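PDB 4R03: DUF3836 domain-containing protein, which is of unknown function but belongs to the DUF3836 family, whose sheet proteins are thought to have evolved from beta-hairpin repeats. Local coordinates for residues Lys48-Asp53 / Trp59-Gln64. Residues are numbered along the deposited sequence; the frame is centred on the assembly and turned at random.
Sequences KAFRWD and WVPFYQ. With PO4 (phosphate ion), chain D.
Trp52 and Trp59 form an edge-to-face pair on a beta hairpin, where strands 44-53 and 58-69 run antiparallel and a classic bulge interrupts their register. The six-membered ring of Trp52 presents its edge to the five-membered ring of Trp59, with planes at 69° and CE3 of Trp52 3.6 Å from CD2 of Trp59. The Trp52 indole is brought there by a first torsion that sets CG anti to the backbone N (chi1 -178°). At the edge of the Trp59 indole, near its plane, NE1 donates to O2 of a phosphate ion at 2.8 Å; this ion, probably from the crystallisation liquor, is also bound by Lys30. Cutting Trp59 back to an alanine is likely to leave the edge of Trp52 without its aromatic face and the phosphate without this N-H donor. On the other face of the hairpin, Val60 CB lies over one face of the Arg51 guanidinium, whose NE donates to a water that in turn donates to Pro61 O. Backbone bonds between Arg51 and Val60, one in each direction, hold these side chains alongside each other. Beyond Pro61 lies the bulge: Phe62 N and Tyr63 N both donate to Ala49 O, the first at 2.8 Å and the second at 3.2 Å. Ala49 N in turn gives a nearly linear bond to Tyr63 O. Strand 27-38 pairs with strand 44-53 on the side away from strand 58-69, and its Tyr34 touches both Ala49 and Tyr63. Across the bulge, Ala49 CB sits over the centre of the Tyr63 ring, 3.5 Å from its centroid and 11° off the normal.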
loop_
_atom_site.group_PDB
_atom_site.type_symbol
_atom_site.label_atom_id
_atom_site.label_comp_id
_atom_site.label_asym_id
_atom_site.label_seq_id
_atom_site.Cartn_x
_atom_site.Cartn_y
_atom_site.Cartn_z
ATOM N N LYS A 48 -2.117 2.026 2.795
ATOM C CA LYS A 48 -2.463 3.173 1.970
ATOM C C LYS A 48 -1.402 3.396 0.929
ATOM O O LYS A 48 -0.206 3.298 1.241
ATOM C CB LYS A 48 -2.595 4.408 2.798
ATOM C CG LYS A 48 -3.831 4.514 3.569
ATOM C CD LYS A 48 -3.848 5.942 4.205
ATOM C CE LYS A 48 -4.958 6.068 5.155
ATOM N NZ LYS A 48 -5.097 7.459 5.576
ATOM N N ALA A 49 -1.811 3.627 -0.294
ATOM C CA ALA A 49 -0.918 3.879 -1.409
ATOM C C ALA A 49 -1.145 5.333 -1.846
ATOM O O ALA A 49 -2.328 5.772 -1.973
ATOM C CB ALA A 49 -1.161 2.966 -2.564
ATOM N N PHE A 50 -0.048 6.054 -2.096
ATOM C CA PHE A 50 -0.052 7.426 -2.557
ATOM C C PHE A 50 0.643 7.516 -3.906
ATOM O O PHE A 50 1.673 6.859 -4.133
ATOM C CB PHE A 50 0.693 8.314 -1.569
ATOM C CG PHE A 50 0.145 8.329 -0.178
ATOM C CD1 PHE A 50 0.390 7.272 0.701
ATOM C CD2 PHE A 50 -0.639 9.401 0.279
ATOM C CE1 PHE A 50 -0.112 7.282 1.981
ATOM C CE2 PHE A 50 -1.153 9.384 1.560
ATOM C CZ PHE A 50 -0.888 8.328 2.408
ATOM N N ARG A 51 0.117 8.376 -4.781
ATOM C CA ARG A 51 0.762 8.707 -6.052
ATOM C C ARG A 51 1.569 10.009 -5.849
ATOM O O ARG A 51 1.264 10.824 -4.969
ATOM C CB ARG A 51 -0.258 8.868 -7.179
ATOM C CG ARG A 51 -1.211 10.018 -6.978
ATOM C CD ARG A 51 -2.226 10.085 -8.182
ATOM N NE ARG A 51 -3.144 11.159 -7.907
ATOM C CZ ARG A 51 -2.884 12.436 -8.148
ATOM N NH1 ARG A 51 -1.806 12.778 -8.787
ATOM N NH2 ARG A 51 -3.787 13.369 -7.830
ATOM N N TRP A 52 2.559 10.187 -6.695
ATOM C CA TRP A 52 3.395 11.396 -6.647
ATOM C C TRP A 52 2.820 12.355 -7.676
ATOM O O TRP A 52 2.876 12.135 -8.893
ATOM C CB TRP A 52 4.846 11.114 -6.899
ATOM C CG TRP A 52 5.714 12.289 -6.806
ATOM C CD1 TRP A 52 6.320 12.902 -7.847
ATOM C CD2 TRP A 52 6.096 12.998 -5.626
ATOM N NE1 TRP A 52 7.061 13.952 -7.395
ATOM C CE2 TRP A 52 6.963 14.033 -6.033
ATOM C CE3 TRP A 52 5.799 12.878 -4.266
ATOM C CZ2 TRP A 52 7.516 14.908 -5.117
ATOM C CZ3 TRP A 52 6.353 13.714 -3.388
ATOM C CH2 TRP A 52 7.172 14.769 -3.814
ATOM N N ASP A 53 2.290 13.464 -7.180
ATOM C CA ASP A 53 1.790 14.517 -8.078
ATOM C C ASP A 53 2.925 15.467 -8.469
ATOM O O ASP A 53 3.490 16.174 -7.655
ATOM C CB ASP A 53 0.630 15.227 -7.406
ATOM C CG ASP A 53 0.009 16.285 -8.292
ATOM O OD1 ASP A 53 0.755 17.222 -8.625
ATOM O OD2 ASP A 53 -1.180 16.131 -8.656
ATOM N N TRP A 59 2.816 13.882 -2.279
ATOM C CA TRP A 59 2.100 12.622 -2.225
ATOM C C TRP A 59 0.609 12.877 -2.063
ATOM O O TRP A 59 0.195 13.631 -1.149
ATOM C CB TRP A 59 2.625 11.804 -1.050
ATOM C CG TRP A 59 4.024 11.299 -1.195
ATOM C CD1 TRP A 59 5.086 11.652 -0.418
ATOM C CD2 TRP A 59 4.514 10.341 -2.122
ATOM N NE1 TRP A 59 6.215 11.004 -0.834
ATOM C CE2 TRP A 59 5.901 10.183 -1.875
ATOM C CE3 TRP A 59 3.940 9.609 -3.164
ATOM C CZ2 TRP A 59 6.714 9.342 -2.666
ATOM C CZ3 TRP A 59 4.768 8.753 -3.931
ATOM C CH2 TRP A 59 6.125 8.630 -3.638
ATOM N N VAL A 60 -0.198 12.238 -2.905
ATOM C CA VAL A 60 -1.649 12.363 -2.887
ATOM C C VAL A 60 -2.216 10.932 -2.705
ATOM O O VAL A 60 -1.789 10.007 -3.395
ATOM C CB VAL A 60 -2.179 12.937 -4.182
ATOM C CG1 VAL A 60 -3.657 13.143 -4.079
ATOM C CG2 VAL A 60 -1.490 14.269 -4.461
ATOM N N PRO A 61 -3.185 10.773 -1.801
ATOM C CA PRO A 61 -3.754 9.430 -1.629
ATOM C C PRO A 61 -4.335 8.884 -2.903
ATOM O O PRO A 61 -4.932 9.637 -3.718
ATOM C CB PRO A 61 -4.876 9.616 -0.602
ATOM C CG PRO A 61 -4.767 10.938 -0.106
ATOM C CD PRO A 61 -3.830 11.770 -0.951
ATOM N N PHE A 62 -4.166 7.565 -3.117
ATOM C CA PHE A 62 -4.585 6.876 -4.288
ATOM C C PHE A 62 -5.554 5.731 -3.986
ATOM O O PHE A 62 -6.668 5.696 -4.524
ATOM C CB PHE A 62 -3.375 6.381 -5.124
ATOM C CG PHE A 62 -3.762 5.834 -6.438
ATOM C CD1 PHE A 62 -4.482 6.606 -7.333
ATOM C CD2 PHE A 62 -3.463 4.558 -6.782
ATOM C CE1 PHE A 62 -4.894 6.110 -8.553
ATOM C CE2 PHE A 62 -3.880 4.034 -8.027
ATOM C CZ PHE A 62 -4.601 4.817 -8.892
ATOM N N TYR A 63 -5.167 4.829 -3.086
ATOM C CA TYR A 63 -6.059 3.763 -2.616
ATOM C C TYR A 63 -5.734 3.354 -1.232
ATOM O O TYR A 63 -4.672 3.676 -0.679
ATOM C CB TYR A 63 -6.099 2.550 -3.563
ATOM C CG TYR A 63 -4.840 1.671 -3.629
ATOM C CD1 TYR A 63 -4.494 0.880 -2.546
ATOM C CD2 TYR A 63 -4.053 1.633 -4.742
ATOM C CE1 TYR A 63 -3.366 0.003 -2.590
ATOM C CE2 TYR A 63 -2.921 0.746 -4.799
ATOM C CZ TYR A 63 -2.630 -0.024 -3.719
ATOM O OH TYR A 63 -1.497 -0.863 -3.697
ATOM N N GLN A 64 -6.643 2.606 -0.628
ATOM C CA GLN A 64 -6.521 2.121 0.737
ATOM C C GLN A 64 -7.066 0.686 0.765
ATOM O O GLN A 64 -8.156 0.434 0.234
ATOM C CB GLN A 64 -7.311 2.948 1.718
ATOM C CG GLN A 64 -7.254 2.447 3.124
ATOM C CD GLN A 64 -8.123 3.242 4.052
ATOM O OE1 GLN A 64 -9.363 3.143 4.015
ATOM N NE2 GLN A 64 -7.494 4.024 4.899
HETATM P P PO4 D . 9.665 10.674 0.348
HETATM O O1 PO4 D . 8.663 9.830 1.109
HETATM O O2 PO4 D . 8.882 11.674 -0.414
HETATM O O3 PO4 D . 10.566 9.877 -0.617
HETATM O O4 PO4 D . 10.588 11.331 1.348
HETATM O O HOH W 1 -7.903 6.495 6.184
HETATM O O HOH W 2 -5.235 10.403 -6.166
#